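Coclaurine N-methyltransferase (Coptis japonica, PDB 6GKZ) catalyses the S-adenosyl-L-methionine-dependent N-methylation of coclaurine and probably of related tetrahydroisoquinolines in alkaloid biosynthesis. Local coordinates at residues 195-200 with 224-229; 38-43 with 231-236; 26-31 with 243-248. All coordinates share one frame; numbering follows the deposited sequence.

Contact 1 (195-200 with 224-229). With SAH (S-adenosyl-L-homocysteine), chain E.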
loop_
_atom_site.group_PDB
_atom_site.type_symbol
_atom_site.label_atom_id
_atom_site.label_comp_id
_atom_site.label_asym_id
_atom_site.label_seq_id
_atom_site.Cartn_x
_atom_site.Cartn_y
_atom_site.Cartn_z
ATOM N N LEU A 195 -8.068 20.143 4.433
ATOM C CA LEU A 195 -8.355 19.528 3.155
ATOM C C LEU A 195 -7.267 19.898 2.152
ATOM O O LEU A 195 -6.976 21.076 1.967
ATOM C CB LEU A 195 -9.738 19.957 2.660
ATOM C CG LEU A 195 -11.008 19.302 3.219
ATOM C CD1 LEU A 195 -10.982 19.225 4.716
ATOM C CD2 LEU A 195 -12.177 20.133 2.815
ATOM N N VAL A 196 -6.650 18.880 1.541
ATOM C CA VAL A 196 -5.621 19.053 0.510
ATOM C C VAL A 196 -6.066 18.392 -0.799
ATOM O O VAL A 196 -6.014 17.169 -0.930
ATOM C CB VAL A 196 -4.261 18.429 0.925
ATOM C CG1 VAL A 196 -3.235 18.583 -0.193
ATOM C CG2 VAL A 196 -3.732 19.021 2.228
ATOM N N ILE A 197 -6.500 19.185 -1.771
ATOM C CA ILE A 197 -6.982 18.599 -3.017
ATOM C C ILE A 197 -5.946 18.787 -4.125
ATOM O O ILE A 197 -5.816 19.882 -4.695
ATOM C CB ILE A 197 -8.349 19.211 -3.462
ATOM C CG1 ILE A 197 -9.383 19.129 -2.337
ATOM C CG2 ILE A 197 -8.880 18.527 -4.728
ATOM C CD1 ILE A 197 -9.512 17.784 -1.704
ATOM N N GLU A 198 -5.199 17.718 -4.408
ATOM C CA GLU A 198 -4.265 17.676 -5.541
ATOM C C GLU A 198 -3.152 18.725 -5.481
ATOM O O GLU A 198 -2.738 19.260 -6.501
ATOM C CB GLU A 198 -5.030 17.813 -6.862
ATOM C CG GLU A 198 -5.930 16.611 -7.153
ATOM C CD GLU A 198 -6.686 16.720 -8.463
ATOM O OE1 GLU A 198 -6.064 17.065 -9.487
ATOM O OE2 GLU A 198 -7.909 16.469 -8.472
ATOM N N LEU A 199 -2.639 18.972 -4.281
ATOM C CA LEU A 199 -1.481 19.833 -4.097
ATOM C C LEU A 199 -0.138 19.056 -4.023
ATOM O O LEU A 199 0.910 19.558 -4.463
ATOM C CB LEU A 199 -1.671 20.660 -2.831
ATOM C CG LEU A 199 -0.508 21.575 -2.475
ATOM C CD1 LEU A 199 -0.572 22.832 -3.323
ATOM C CD2 LEU A 199 -0.540 21.898 -1.010
ATOM N N PHE A 200 -0.168 17.840 -3.475
ATOM C CA PHE A 200 1.065 17.093 -3.208
ATOM C C PHE A 200 1.822 16.694 -4.468
ATOM O O PHE A 200 3.011 16.407 -4.397
ATOM C CB PHE A 200 0.785 15.824 -2.387
ATOM C CG PHE A 200 0.566 16.068 -0.918
ATOM C CD1 PHE A 200 0.152 17.306 -0.448
ATOM C CD2 PHE A 200 0.766 15.041 0.003
ATOM C CE1 PHE A 200 -0.041 17.523 0.914
ATOM C CE2 PHE A 200 0.568 15.251 1.367
ATOM C CZ PHE A 200 0.162 16.494 1.820
ATOM N N PHE A 224 -7.713 15.343 5.219
ATOM C CA PHE A 224 -8.216 14.645 4.036
ATOM C C PHE A 224 -7.440 15.072 2.788
ATOM O O PHE A 224 -7.311 16.256 2.474
ATOM C CB PHE A 224 -9.708 14.894 3.825
ATOM C CG PHE A 224 -10.255 14.252 2.576
ATOM C CD1 PHE A 224 -10.630 12.917 2.573
ATOM C CD2 PHE A 224 -10.385 14.980 1.398
ATOM C CE1 PHE A 224 -11.136 12.321 1.414
ATOM C CE2 PHE A 224 -10.883 14.382 0.239
ATOM C CZ PHE A 224 -11.258 13.052 0.247
ATOM N N LEU A 225 -6.938 14.072 2.082
ATOM C CA LEU A 225 -6.123 14.281 0.914
ATOM C C LEU A 225 -6.729 13.617 -0.326
ATOM O O LEU A 225 -7.118 12.445 -0.285
ATOM C CB LEU A 225 -4.732 13.721 1.176
ATOM C CG LEU A 225 -3.845 13.483 -0.030
ATOM C CD1 LEU A 225 -3.220 14.789 -0.473
ATOM C CD2 LEU A 225 -2.776 12.465 0.339
ATOM N N GLU A 226 -6.819 14.361 -1.428
ATOM C CA GLU A 226 -7.053 13.733 -2.728
ATOM C C GLU A 226 -5.796 13.829 -3.574
ATOM O O GLU A 226 -5.183 14.899 -3.677
ATOM C CB GLU A 226 -8.223 14.377 -3.474
ATOM C CG GLU A 226 -8.294 13.974 -4.970
ATOM C CD GLU A 226 -9.512 14.542 -5.678
ATOM O OE1 GLU A 226 -10.644 14.088 -5.403
ATOM O OE2 GLU A 226 -9.347 15.453 -6.508
ATOM N N HIS A 227 -5.401 12.731 -4.209
ATOM C CA HIS A 227 -4.339 12.862 -5.211
ATOM C C HIS A 227 -4.487 11.926 -6.407
ATOM O O HIS A 227 -5.069 10.844 -6.305
ATOM C CB HIS A 227 -2.980 12.656 -4.556
ATOM C CG HIS A 227 -2.781 11.282 -4.000
ATOM N ND1 HIS A 227 -2.183 10.268 -4.719
ATOM C CD2 HIS A 227 -3.102 10.755 -2.798
ATOM C CE1 HIS A 227 -2.144 9.174 -3.980
ATOM N NE2 HIS A 227 -2.699 9.441 -2.811
ATOM N N ILE A 228 -3.962 12.361 -7.552
ATOM C CA ILE A 228 -3.935 11.499 -8.726
ATOM C C ILE A 228 -2.837 10.482 -8.511
ATOM O O ILE A 228 -1.970 10.663 -7.653
ATOM C CB ILE A 228 -3.684 12.270 -10.031
ATOM C CG1 ILE A 228 -2.345 13.015 -9.958
ATOM C CG2 ILE A 228 -4.839 13.220 -10.314
ATOM C CD1 ILE A 228 -1.708 13.256 -11.296
ATOM N N CYS A 229 -2.857 9.408 -9.286
ATOM C CA CYS A 229 -1.939 8.328 -9.013
ATOM C C CYS A 229 -2.022 7.315 -10.109
ATOM O O CYS A 229 -2.905 7.385 -10.954
ATOM C CB CYS A 229 -2.267 7.654 -7.670
ATOM S SG CYS A 229 -3.871 6.766 -7.620
HETATM N N SAH E . -7.518 22.198 -4.655
HETATM C CA SAH E . -7.738 23.167 -5.730
HETATM C CB SAH E . -6.413 23.559 -6.394
HETATM C CG SAH E . -5.401 22.444 -6.672
HETATM S SD SAH E . -4.281 22.872 -8.029
HETATM C C SAH E . -8.745 22.677 -6.777
HETATM O O SAH E . -9.355 23.464 -7.511
HETATM O OXT SAH E . -8.982 21.477 -6.903
HETATM C "C5'" SAH E . -2.843 23.272 -7.000
HETATM C "C4'" SAH E . -3.054 24.601 -6.281
HETATM O "O4'" SAH E . -2.220 24.671 -5.153
HETATM C "C3'" SAH E . -2.786 25.864 -7.091
HETATM O "O3'" SAH E . -3.962 26.299 -7.726
HETATM C "C2'" SAH E . -2.362 26.873 -6.048
HETATM O "O2'" SAH E . -3.471 27.692 -5.687
HETATM C "C1'" SAH E . -1.919 26.018 -4.873
HETATM N N9 SAH E . -0.480 25.999 -4.662
HETATM C C8 SAH E . 0.459 25.390 -5.455
HETATM N N7 SAH E . 1.672 25.578 -4.884
HETATM C C5 SAH E . 1.489 26.284 -3.730
HETATM C C6 SAH E . 2.356 26.754 -2.752
HETATM N N6 SAH E . 3.661 26.521 -2.848
HETATM N N1 SAH E . 1.856 27.448 -1.679
HETATM C C2 SAH E . 0.502 27.690 -1.574
HETATM N N3 SAH E . -0.360 27.228 -2.542
HETATM C C4 SAH E . 0.134 26.537 -3.587
HETATM O O HOH W 1 -2.252 15.955 -3.527
#

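Contact 2 (38-43 with 231-236)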
loop_
_atom_site.group_PDB
_atom_site.type_symbol
_atom_site.label_atom_id
_atom_site.label_comp_id
_atom_site.label_asym_id
_atom_site.label_seq_id
_atom_site.Cartn_x
_atom_site.Cartn_y
_atom_site.Cartn_z
ATOM N N TRP A 38 7.173 0.482 -18.797
ATOM C CA TRP A 38 8.297 0.955 -17.997
ATOM C C TRP A 38 8.008 0.814 -16.502
ATOM O O TRP A 38 8.865 0.395 -15.738
ATOM C CB TRP A 38 8.606 2.410 -18.363
ATOM C CG TRP A 38 9.586 3.103 -17.471
ATOM C CD1 TRP A 38 10.918 3.235 -17.681
ATOM C CD2 TRP A 38 9.302 3.797 -16.245
ATOM N NE1 TRP A 38 11.489 3.954 -16.662
ATOM C CE2 TRP A 38 10.524 4.309 -15.769
ATOM C CE3 TRP A 38 8.140 4.027 -15.506
ATOM C CZ2 TRP A 38 10.615 5.053 -14.581
ATOM C CZ3 TRP A 38 8.233 4.759 -14.321
ATOM C CH2 TRP A 38 9.468 5.260 -13.875
ATOM N N GLY A 39 6.789 1.144 -16.090
ATOM C CA GLY A 39 6.432 1.123 -14.684
ATOM C C GLY A 39 6.148 -0.233 -14.054
ATOM O O GLY A 39 6.421 -0.431 -12.878
ATOM N N TYR A 40 5.582 -1.167 -14.813
ATOM C CA TYR A 40 5.286 -2.479 -14.263
ATOM C C TYR A 40 6.537 -3.352 -14.245
ATOM O O TYR A 40 7.354 -3.304 -15.171
ATOM C CB TYR A 40 4.186 -3.163 -15.053
ATOM C CG TYR A 40 2.785 -2.729 -14.683
ATOM C CD1 TYR A 40 2.260 -3.002 -13.421
ATOM C CD2 TYR A 40 1.968 -2.060 -15.609
ATOM C CE1 TYR A 40 0.960 -2.610 -13.079
ATOM C CE2 TYR A 40 0.677 -1.670 -15.273
ATOM C CZ TYR A 40 0.175 -1.953 -14.005
ATOM O OH TYR A 40 -1.113 -1.577 -13.671
ATOM N N LYS A 41 6.677 -4.146 -13.184
ATOM C CA LYS A 41 7.869 -4.953 -12.967
ATOM C C LYS A 41 7.556 -6.450 -13.054
ATOM O O LYS A 41 6.450 -6.873 -12.735
ATOM C CB LYS A 41 8.473 -4.627 -11.604
ATOM C CG LYS A 41 8.920 -3.191 -11.423
ATOM C CD LYS A 41 9.903 -2.789 -12.516
ATOM C CE LYS A 41 10.416 -1.383 -12.304
ATOM N NZ LYS A 41 11.240 -0.967 -13.457
ATOM N N PRO A 42 8.536 -7.264 -13.475
ATOM C CA PRO A 42 8.289 -8.708 -13.624
ATOM C C PRO A 42 7.981 -9.405 -12.289
ATOM O O PRO A 42 7.216 -10.372 -12.285
ATOM C CB PRO A 42 9.601 -9.245 -14.228
ATOM C CG PRO A 42 10.393 -8.038 -14.624
ATOM C CD PRO A 42 9.927 -6.896 -13.787
ATOM N N THR A 43 8.567 -8.934 -11.186
ATOM C CA THR A 43 8.265 -9.478 -9.857
ATOM C C THR A 43 7.767 -8.418 -8.891
ATOM O O THR A 43 8.255 -7.289 -8.903
ATOM C CB THR A 43 9.490 -10.123 -9.198
ATOM O OG1 THR A 43 10.436 -9.097 -8.833
ATOM C CG2 THR A 43 10.128 -11.145 -10.131
ATOM N N LYS A 231 -2.423 3.104 -10.157
ATOM C CA LYS A 231 -2.795 1.929 -9.372
ATOM C C LYS A 231 -1.629 1.346 -8.555
ATOM O O LYS A 231 -1.763 1.053 -7.365
ATOM C CB LYS A 231 -3.317 0.855 -10.337
ATOM C CG LYS A 231 -4.409 0.003 -9.822
ATOM C CD LYS A 231 -4.516 -1.292 -10.634
ATOM C CE LYS A 231 -3.998 -1.152 -12.044
ATOM N NZ LYS A 231 -4.204 -2.432 -12.794
ATOM N N THR A 232 -0.481 1.201 -9.219
ATOM C CA THR A 232 0.582 0.319 -8.763
ATOM C C THR A 232 1.936 1.003 -8.600
ATOM O O THR A 232 2.635 0.766 -7.612
ATOM C CB THR A 232 0.775 -0.869 -9.745
ATOM O OG1 THR A 232 -0.461 -1.589 -9.895
ATOM C CG2 THR A 232 1.872 -1.808 -9.242
ATOM N N PHE A 233 2.343 1.812 -9.575
ATOM C CA PHE A 233 3.697 2.359 -9.497
ATOM C C PHE A 233 3.712 3.878 -9.355
ATOM O O PHE A 233 2.689 4.536 -9.518
ATOM C CB PHE A 233 4.548 1.893 -10.694
ATOM C CG PHE A 233 3.967 2.205 -12.037
ATOM C CD1 PHE A 233 4.154 3.453 -12.613
ATOM C CD2 PHE A 233 3.281 1.236 -12.753
ATOM C CE1 PHE A 233 3.647 3.744 -13.865
ATOM C CE2 PHE A 233 2.775 1.519 -14.005
ATOM C CZ PHE A 233 2.949 2.780 -14.561
ATOM N N ALA A 234 4.879 4.418 -9.012
ATOM C CA ALA A 234 5.033 5.843 -8.685
ATOM C C ALA A 234 6.236 6.398 -9.422
ATOM O O ALA A 234 7.170 5.665 -9.682
ATOM C CB ALA A 234 5.192 6.027 -7.175
ATOM N N TYR A 235 6.226 7.680 -9.779
ATOM C CA TYR A 235 7.358 8.215 -10.538
ATOM C C TYR A 235 7.426 9.731 -10.622
ATOM O O TYR A 235 6.408 10.417 -10.648
ATOM C CB TYR A 235 7.368 7.646 -11.975
ATOM C CG TYR A 235 6.071 7.782 -12.779
ATOM C CD1 TYR A 235 4.973 6.971 -12.518
ATOM C CD2 TYR A 235 5.980 8.668 -13.829
ATOM C CE1 TYR A 235 3.807 7.071 -13.262
ATOM C CE2 TYR A 235 4.818 8.782 -14.585
ATOM C CZ TYR A 235 3.736 7.976 -14.300
ATOM O OH TYR A 235 2.585 8.095 -15.045
ATOM N N HIS A 236 8.649 10.247 -10.656
ATOM C CA HIS A 236 8.877 11.614 -11.080
ATOM C C HIS A 236 8.301 11.748 -12.484
ATOM O O HIS A 236 8.566 10.906 -13.339
ATOM C CB HIS A 236 10.374 11.952 -11.087
ATOM C CG HIS A 236 10.988 12.040 -9.724
ATOM N ND1 HIS A 236 10.750 13.093 -8.865
ATOM C CD2 HIS A 236 11.843 11.211 -9.076
ATOM C CE1 HIS A 236 11.423 12.904 -7.741
ATOM N NE2 HIS A 236 12.093 11.768 -7.841
#

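Contact 3 (26-31 with 243-248)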
loop_
_atom_site.group_PDB
_atom_site.type_symbol
_atom_site.label_atom_id
_atom_site.label_comp_id
_atom_site.label_asym_id
_atom_site.label_seq_id
_atom_site.Cartn_x
_atom_site.Cartn_y
_atom_site.Cartn_z
ATOM N N GLN A 26 -4.451 8.621 -30.465
ATOM C CA GLN A 26 -3.646 7.455 -30.804
ATOM C C GLN A 26 -2.188 7.648 -30.377
ATOM O O GLN A 26 -1.606 6.764 -29.746
ATOM C CB GLN A 26 -3.721 7.157 -32.307
ATOM C CG GLN A 26 -5.068 6.636 -32.782
ATOM C CD GLN A 26 -5.074 6.326 -34.281
ATOM O OE1 GLN A 26 -4.348 5.441 -34.742
ATOM N NE2 GLN A 26 -5.892 7.059 -35.048
ATOM N N LEU A 27 -1.608 8.805 -30.701
ATOM C CA LEU A 27 -0.199 9.091 -30.373
ATOM C C LEU A 27 0.068 9.155 -28.867
ATOM O O LEU A 27 1.127 8.725 -28.386
ATOM C CB LEU A 27 0.252 10.401 -31.027
ATOM C CG LEU A 27 0.928 10.247 -32.396
ATOM C CD1 LEU A 27 0.233 9.173 -33.193
ATOM C CD2 LEU A 27 0.916 11.570 -33.156
ATOM N N ILE A 28 -0.893 9.700 -28.131
ATOM C CA ILE A 28 -0.822 9.742 -26.681
ATOM C C ILE A 28 -0.882 8.329 -26.096
ATOM O O ILE A 28 -0.128 7.985 -25.191
ATOM C CB ILE A 28 -1.953 10.597 -26.115
ATOM C CG1 ILE A 28 -1.745 12.052 -26.539
ATOM C CG2 ILE A 28 -2.048 10.440 -24.598
ATOM C CD1 ILE A 28 -2.860 12.991 -26.079
ATOM N N ARG A 29 -1.766 7.503 -26.639
ATOM C CA ARG A 29 -1.891 6.134 -26.179
ATOM C C ARG A 29 -0.599 5.355 -26.322
ATOM O O ARG A 29 -0.273 4.548 -25.451
ATOM C CB ARG A 29 -3.005 5.430 -26.922
ATOM C CG ARG A 29 -4.298 6.151 -26.763
ATOM C CD ARG A 29 -5.445 5.208 -26.612
ATOM N NE ARG A 29 -6.691 5.947 -26.739
ATOM C CZ ARG A 29 -7.366 6.080 -27.873
ATOM N NH1 ARG A 29 -6.919 5.510 -28.987
ATOM N NH2 ARG A 29 -8.490 6.781 -27.884
ATOM N N ARG A 30 0.148 5.601 -27.399
ATOM C CA ARG A 30 1.454 4.943 -27.576
ATOM C C ARG A 30 2.467 5.329 -26.495
ATOM O O ARG A 30 3.278 4.505 -26.078
ATOM C CB ARG A 30 2.042 5.253 -28.958
ATOM C CG ARG A 30 1.325 4.519 -30.073
ATOM C CD ARG A 30 1.860 4.884 -31.436
ATOM N NE ARG A 30 1.334 3.982 -32.459
ATOM C CZ ARG A 30 2.009 2.960 -32.973
ATOM N NH1 ARG A 30 3.251 2.716 -32.566
ATOM N NH2 ARG A 30 1.446 2.188 -33.897
ATOM N N GLU A 31 2.418 6.577 -26.044
ATOM C CA GLU A 31 3.287 7.014 -24.954
ATOM C C GLU A 31 2.826 6.434 -23.622
ATOM O O GLU A 31 3.636 5.977 -22.822
ATOM C CB GLU A 31 3.343 8.542 -24.897
ATOM C CG GLU A 31 4.061 9.119 -26.093
ATOM C CD GLU A 31 5.352 8.362 -26.378
ATOM O OE1 GLU A 31 6.141 8.189 -25.423
ATOM O OE2 GLU A 31 5.566 7.917 -27.536
ATOM N N ASP A 243 12.484 9.658 -26.836
ATOM C CA ASP A 243 11.340 9.524 -27.727
ATOM C C ASP A 243 10.043 9.951 -27.031
ATOM O O ASP A 243 9.000 10.074 -27.670
ATOM C CB ASP A 243 11.242 8.088 -28.244
ATOM C CG ASP A 243 12.351 7.742 -29.241
ATOM O OD1 ASP A 243 13.299 8.545 -29.400
ATOM O OD2 ASP A 243 12.277 6.660 -29.868
ATOM N N ASP A 244 10.118 10.208 -25.729
ATOM C CA ASP A 244 8.944 10.601 -24.956
ATOM C C ASP A 244 8.684 12.103 -25.046
ATOM O O ASP A 244 9.306 12.882 -24.328
ATOM C CB ASP A 244 9.121 10.186 -23.492
ATOM C CG ASP A 244 7.884 10.447 -22.650
ATOM O OD1 ASP A 244 6.915 11.052 -23.152
ATOM O OD2 ASP A 244 7.888 10.053 -21.469
ATOM N N TRP A 245 7.755 12.501 -25.913
ATOM C CA TRP A 245 7.415 13.909 -26.091
ATOM C C TRP A 245 6.234 14.279 -25.189
ATOM O O TRP A 245 5.970 15.458 -24.947
ATOM C CB TRP A 245 7.066 14.208 -27.562
ATOM C CG TRP A 245 5.900 13.388 -28.011
ATOM C CD1 TRP A 245 5.943 12.151 -28.583
ATOM C CD2 TRP A 245 4.510 13.704 -27.844
ATOM N NE1 TRP A 245 4.667 11.686 -28.803
ATOM C CE2 TRP A 245 3.771 12.625 -28.362
ATOM C CE3 TRP A 245 3.819 14.801 -27.312
ATOM C CZ2 TRP A 245 2.384 12.613 -28.371
ATOM C CZ3 TRP A 245 2.436 14.787 -27.329
ATOM C CH2 TRP A 245 1.737 13.701 -27.850
ATOM N N PHE A 246 5.526 13.259 -24.709
ATOM C CA PHE A 246 4.279 13.440 -23.950
ATOM C C PHE A 246 4.446 13.942 -22.506
ATOM O O PHE A 246 3.642 14.743 -22.024
ATOM C CB PHE A 246 3.503 12.118 -23.928
ATOM C CG PHE A 246 2.263 12.153 -23.073
ATOM C CD1 PHE A 246 1.104 12.783 -23.518
ATOM C CD2 PHE A 246 2.248 11.545 -21.833
ATOM C CE1 PHE A 246 -0.042 12.802 -22.735
ATOM C CE2 PHE A 246 1.113 11.577 -21.048
ATOM C CZ PHE A 246 -0.032 12.206 -21.498
ATOM N N THR A 247 5.465 13.465 -21.801
ATOM C CA THR A 247 5.568 13.781 -20.383
ATOM C C THR A 247 5.788 15.278 -20.170
ATOM O O THR A 247 5.372 15.822 -19.144
ATOM C CB THR A 247 6.694 12.972 -19.718
ATOM O OG1 THR A 247 6.457 11.577 -19.952
ATOM C CG2 THR A 247 6.728 13.217 -18.211
ATOM N N GLU A 248 6.410 15.941 -21.147
ATOM C CA GLU A 248 6.613 17.395 -21.094
ATOM C C GLU A 248 5.671 18.176 -22.025
ATOM O O GLU A 248 5.900 19.351 -22.319
ATOM C CB GLU A 248 8.052 17.745 -21.454
ATOM C CG GLU A 248 9.112 17.082 -20.617
ATOM C CD GLU A 248 10.477 17.695 -20.866
ATOM O OE1 GLU A 248 11.275 17.086 -21.610
ATOM O OE2 GLU A 248 10.745 18.791 -20.322
#

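Contact 1 (195-200 with 224-229)
Leu195 to Ile197 run parallel to Phe224 to Glu226 as neighbouring strands, their short axes 4.8 Å apart at closest approach and 7° from perfect alignment. Val196 makes both bonds of the regular ladder: its N donates to Phe224 O, and its O accepts from Glu226 N. Past the last bridge Glu198 N still reaches Glu226 O at 2.9 Å, so the ladder is carried one step beyond the regular strand 191-197. A water that accepts from Phe200 N and donates to Glu226 O ties the following turn to the same carbonyl.

On the face with Val196, CD1 of Leu225 is wedged between Val196 CG1 and the Phe200 ring; it sits 4.0 Å from the ring centroid, almost straight above it, in a CH-pi contact. The face carrying Ile197 is closed differently. Ile197 CD1 meets the edge of the Phe224 ring at CE2, while the position anti to the backbone N carries Ile197 CG2 to within 3.6 Å of Glu226 OE2. The side chains of Glu198 and Glu226 lie alongside each other, pointing the same way, and their OE2 atoms approach to 2.6 Å. Cys94 N binds Glu198 OE2, whereas His346 and Tyr115 hold Glu226 OE1.

Ile197 O accepts from the amino N of S-adenosyl-L-homocysteine at 2.9 Å, and Leu199 CD1 lies beside the ribose O4'. Cofactor binding at the carboxyl ends of adjacent parallel strands is the hallmark of the Rossmann-like methyltransferase fold.

Contact 2 (38-43 with 231-236)
Phe233 and Tyr40 form an edge-to-face pair, the edge of Phe233 directed at the face of Tyr40, with centroids 5.3 Å apart and planes at 84°. A second aromatic pair joins the helix end to the short strand: Trp38 turns its edge to the Tyr235 face in an offset edge-to-face arrangement, and Trp38 CH2 also packs 3.7 Å from Tyr235 CB. Thr232 adds to the packing, its CB lying 3.8 Å from Tyr40 CE1.

The CH-pi contact lies between these pairs. Gly39 CA sits 3.5 Å from the centroid of the Phe233 ring, nearly on its normal, with no side chain of its own to intervene. Phe233 CG stands between its own backbone N and carbonyl carbon (chi1 56°), a setting that places the ring face against Gly39 CA. Replacing Phe233 by an alanine would probably open a gap beside Gly39 and deprive the Tyr40 face of its edge partner.

Lys231 NZ donates a weak hydrogen bond of 3.3 Å to Tyr40 OH, whose stronger partner is Glu341. The join between the end of helix 21-39 and the chain beyond strand 221-230 therefore rests mainly on aromatic packing; the one hydrogen bond between the two segments, a weak one, lies at Tyr40.

Contact 3 (26-31 with 243-248)
An Asx motif built on Asp244 shapes the loop between strands 235-236 and 257-258 where it lies against helix 21-39, and Glu31 of that helix packs on the three residues Asp244, Trp245 and Phe246. Asp244 OD1 accepts from Thr247 N at 3.1 Å, from above the carboxylate plane, and more weakly from Phe246 N. Its other oxygen, OD2, takes the Thr247 hydroxyl OG1 at 2.6 Å, on the syn side but 28° out of the carboxylate plane. The carboxylate thus grips the turn through both oxygens, and the two rings that follow it meet the helix.

Phe246 slides past Glu31 in the opposite direction, bringing its CB 3.7 Å from Glu31 CB, while its ring extends to Ile28, where Phe246 CE1 touches Ile28 CG2 at 3.6 Å. Trp245 carries its CG between the backbone N and carbonyl carbon (chi1 60°); from there the indole reaches along the helix, with NE1 near Glu31 CG, CZ2 4.1 Å from Leu27 CB and CH2 beside Ile28 CG1.

The Glu31 chain bends at its second torsion (chi2 -46°), which leaves Glu31 OE1 3.7 Å from Asp244 OD1. The approach of two like charges is probably eased by Arg34, which forms a salt bridge with Glu31 OE1. No hydrogen bond crosses between the two segments.

Helix 2-15 packs on Trp245 and helix 314-335 on Phe246. The contact thus joins helix 21-39 to the loop between strands 235-236 and 257-258 through an Asx motif that presents two successive aromatic residues to the helix.

Of the three, contact 1 is the one that reaches the cofactor: its centre is about 7 Å from that of the chain, and the side chain of Glu198 is about 3 Å from that of Ser93, a residue that binds S-adenosyl-L-homocysteine. Contacts 2 and 3, each centred about 20 Å from the chain centre, lie away from that site. Both use helix 21-39; their centres are about 17 Å apart and their nearest atoms about 6 Å. Strand 221-230 supplies contact 1 and leads directly into 231-236, and the chain beyond it packs on the end of helix 21-39 at contact 2 and on its middle at contact 3, centred about 20 and 25 Å from contact 1.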